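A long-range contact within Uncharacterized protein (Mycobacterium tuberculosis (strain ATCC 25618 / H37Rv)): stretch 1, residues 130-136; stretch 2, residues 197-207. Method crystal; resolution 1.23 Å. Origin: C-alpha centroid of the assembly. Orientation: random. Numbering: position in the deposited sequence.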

# COMPACT_ATOMS: atom_id res chain seq x y z
N ARG A 130 1.04 -13.21 0.40
CA ARG A 130 1.77 -14.44 0.67
C ARG A 130 3.17 -14.43 0.09
O ARG A 130 4.08 -15.04 0.67
CB ARG A 130 1.01 -15.62 0.07
CG ARG A 130 1.54 -16.97 0.49
CD ARG A 130 0.85 -18.10 -0.26
NE ARG A 130 -0.60 -18.00 -0.20
CZ ARG A 130 -1.34 -18.46 0.81
NH1 ARG A 130 -0.75 -19.05 1.84
NH2 ARG A 130 -2.66 -18.33 0.78
N ARG A 131 3.36 -13.77 -1.06
CA ARG A 131 4.65 -13.84 -1.74
C ARG A 131 5.68 -13.04 -0.96
O ARG A 131 5.41 -11.89 -0.60
CB ARG A 131 4.53 -13.30 -3.17
CG ARG A 131 5.73 -13.66 -4.05
CD ARG A 131 5.65 -13.03 -5.44
NE ARG A 131 4.29 -13.04 -5.97
CZ ARG A 131 3.85 -12.25 -6.94
NH1 ARG A 131 4.66 -11.37 -7.53
NH2 ARG A 131 2.58 -12.34 -7.32
N PRO A 132 6.84 -13.59 -0.67
CA PRO A 132 7.85 -12.83 0.07
C PRO A 132 8.28 -11.57 -0.68
O PRO A 132 8.36 -11.55 -1.91
CB PRO A 132 9.02 -13.81 0.20
CG PRO A 132 8.39 -15.18 0.05
CD PRO A 132 7.26 -14.99 -0.92
N LEU A 133 8.56 -10.52 0.08
CA LEU A 133 9.16 -9.32 -0.49
C LEU A 133 10.56 -9.63 -0.99
O LEU A 133 11.25 -10.52 -0.49
CB LEU A 133 9.23 -8.20 0.54
CG LEU A 133 7.87 -7.63 0.91
CD1 LEU A 133 8.00 -6.60 2.01
CD2 LEU A 133 7.15 -7.03 -0.30
N ALA A 134 10.99 -8.88 -2.00
CA ALA A 134 12.28 -9.11 -2.61
C ALA A 134 13.42 -8.41 -1.87
O ALA A 134 14.54 -8.93 -1.86
CB ALA A 134 12.27 -8.63 -4.07
N LEU A 135 13.16 -7.26 -1.26
CA LEU A 135 14.19 -6.43 -0.66
C LEU A 135 14.00 -6.35 0.85
O LEU A 135 12.88 -6.45 1.35
CB LEU A 135 14.12 -5.01 -1.23
CG LEU A 135 14.32 -4.87 -2.73
CD1 LEU A 135 14.27 -3.41 -3.12
CD2 LEU A 135 15.64 -5.50 -3.15
N PRO A 136 15.09 -6.13 1.60
CA PRO A 136 14.95 -5.96 3.05
C PRO A 136 14.08 -4.76 3.37
O PRO A 136 14.10 -3.74 2.66
CB PRO A 136 16.39 -5.73 3.52
CG PRO A 136 17.23 -6.34 2.45
CD PRO A 136 16.49 -6.13 1.17
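Stretch 2 197-207: PLVRRLWVLKV

A helix packs one leucine-and-lysine stripe against an irregular, extended segment, in a small contact that is apolar at one end and polar, partly water-mediated, at the other. Residues 197-207 are helical throughout, within a longer helix, and their i to i+4 bonds, such as Lys206 N to Leu202 O at 2.8 Å, leave a regular spacing of side chains. Stretch 1 has no regular helix or strand; residues 131-133, 135 and 136 have extended backbone angles, whereas Arg130 and Ala134 (phi/psi -85/-32) depart from them. The two stretches run in opposing order: Leu135 meets Leu198 and Leu202, Ala134 meets Leu202, and Leu133 and Arg131 meet Lys206. The four-residue step from 198 to 202 to 206 is about one helical turn, so one side of the helix supplies all the direct partners.

Leu202 is the centre of the apolar part. Its CD2 lies 3.7 Å from Ala134 CB and its CD1 3.7 Å from Leu135 CD1, so its two methyls touch successive residues. Even so, the nearest CA atoms, Ala134 CA and Leu202 CA, are 8.0 Å apart; side chains fill the gap. Leu198 extends the patch, its CD2 4.2 Å from Leu135 CD1.

The CA-to-CB bond of Lys206 points sideways relative to stretch 1, but its long chain brings NZ to 4.0 Å from Leu133 CD2. There Lys206 NZ donates to a water O at 2.5 Å, and that water O donates to Pro132 O at 3.0 Å. Arg131 reaches back to the helix: NH1 donates to Lys206 O at 3.1 Å, with the carbonyl near the guanidinium plane. A second water accepts a weak bond from Arg131 NH1 at 3.0 Å and donates to Leu205 O at 2.9 Å. The rule is economical: leucines one turn apart supply the packing, and long basic side chains connect to backbone carbonyls directly or through water.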

# COMPACT_ATOMS: atom_id res chain seq x y z
N PRO A 197 16.91 1.42 -12.59
CA PRO A 197 17.12 0.03 -13.00
C PRO A 197 16.53 -0.96 -12.01
O PRO A 197 16.03 -2.02 -12.41
CB PRO A 197 18.65 -0.09 -13.07
CG PRO A 197 19.14 1.32 -13.21
CD PRO A 197 18.19 2.14 -12.40
N LEU A 198 16.57 -0.64 -10.72
CA LEU A 198 16.03 -1.55 -9.71
C LEU A 198 14.51 -1.59 -9.75
O LEU A 198 13.92 -2.68 -9.68
CB LEU A 198 16.54 -1.11 -8.34
CG LEU A 198 15.99 -1.90 -7.15
CD1 LEU A 198 16.35 -3.38 -7.21
CD2 LEU A 198 16.54 -1.27 -5.88
N VAL A 199 13.86 -0.43 -9.87
CA VAL A 199 12.40 -0.39 -9.98
C VAL A 199 11.95 -1.14 -11.23
O VAL A 199 11.00 -1.94 -11.18
CB VAL A 199 11.88 1.06 -9.96
CG1 VAL A 199 10.40 1.09 -10.36
CG2 VAL A 199 12.04 1.65 -8.58
N ARG A 200 12.64 -0.95 -12.35
CA ARG A 200 12.24 -1.63 -13.58
C ARG A 200 12.41 -3.13 -13.46
O ARG A 200 11.54 -3.90 -13.88
CB ARG A 200 13.06 -1.07 -14.74
CG ARG A 200 12.78 -1.71 -16.09
CD ARG A 200 13.57 -1.02 -17.22
NE ARG A 200 15.00 -1.05 -16.95
CZ ARG A 200 15.80 0.01 -16.94
NH1 ARG A 200 15.35 1.23 -17.23
NH2 ARG A 200 17.08 -0.16 -16.67
N ARG A 201 13.55 -3.57 -12.90
CA ARG A 201 13.79 -5.00 -12.71
C ARG A 201 12.75 -5.61 -11.79
O ARG A 201 12.15 -6.64 -12.12
CB ARG A 201 15.21 -5.20 -12.16
CG ARG A 201 15.55 -6.63 -11.72
CD ARG A 201 15.40 -7.63 -12.85
NE ARG A 201 16.24 -7.33 -14.01
CZ ARG A 201 17.39 -7.93 -14.28
NH1 ARG A 201 18.06 -7.60 -15.38
NH2 ARG A 201 17.88 -8.86 -13.47
N LEU A 202 12.50 -4.97 -10.65
CA LEU A 202 11.51 -5.49 -9.71
C LEU A 202 10.12 -5.51 -10.32
O LEU A 202 9.35 -6.44 -10.06
CB LEU A 202 11.51 -4.64 -8.44
CG LEU A 202 12.67 -4.89 -7.48
CD1 LEU A 202 12.64 -3.83 -6.39
CD2 LEU A 202 12.56 -6.28 -6.90
N TRP A 203 9.77 -4.49 -11.12
CA TRP A 203 8.46 -4.46 -11.78
C TRP A 203 8.27 -5.70 -12.64
O TRP A 203 7.24 -6.39 -12.55
CB TRP A 203 8.35 -3.19 -12.63
CG TRP A 203 7.13 -3.08 -13.48
CD1 TRP A 203 5.83 -3.14 -13.07
CD2 TRP A 203 7.09 -2.88 -14.89
NE1 TRP A 203 4.99 -2.97 -14.14
CE2 TRP A 203 5.74 -2.82 -15.28
CE3 TRP A 203 8.08 -2.75 -15.87
CZ2 TRP A 203 5.34 -2.62 -16.60
CZ3 TRP A 203 7.69 -2.56 -17.18
CH2 TRP A 203 6.33 -2.50 -17.53
N VAL A 204 9.25 -6.02 -13.48
CA VAL A 204 9.13 -7.19 -14.34
C VAL A 204 8.98 -8.46 -13.51
O VAL A 204 8.16 -9.33 -13.82
CB VAL A 204 10.33 -7.27 -15.31
CG1 VAL A 204 10.29 -8.59 -16.11
CG2 VAL A 204 10.32 -6.08 -16.23
N LEU A 205 9.78 -8.59 -12.44
CA LEU A 205 9.73 -9.79 -11.62
C LEU A 205 8.41 -9.89 -10.86
O LEU A 205 7.87 -10.99 -10.69
CB LEU A 205 10.91 -9.82 -10.65
CG LEU A 205 12.29 -9.85 -11.31
CD1 LEU A 205 13.41 -9.72 -10.29
CD2 LEU A 205 12.51 -11.10 -12.14
N LYS A 206 7.86 -8.75 -10.43
CA LYS A 206 6.57 -8.78 -9.74
C LYS A 206 5.46 -9.19 -10.69
O LYS A 206 4.61 -10.02 -10.34
CB LYS A 206 6.25 -7.42 -9.14
CG LYS A 206 7.13 -7.00 -7.98
CD LYS A 206 6.72 -7.61 -6.65
CE LYS A 206 7.64 -7.13 -5.54
NZ LYS A 206 7.17 -7.61 -4.22
N VAL A 207 5.45 -8.62 -11.90
CA VAL A 207 4.43 -8.99 -12.88
C VAL A 207 4.54 -10.46 -13.25
O VAL A 207 3.52 -11.16 -13.40
CB VAL A 207 4.50 -8.07 -14.11
CG1 VAL A 207 3.53 -8.60 -15.18
CG2 VAL A 207 4.16 -6.64 -13.74
O HOH W 1 7.48 -12.20 -8.13
O HOH W 2 6.52 -10.02 -3.80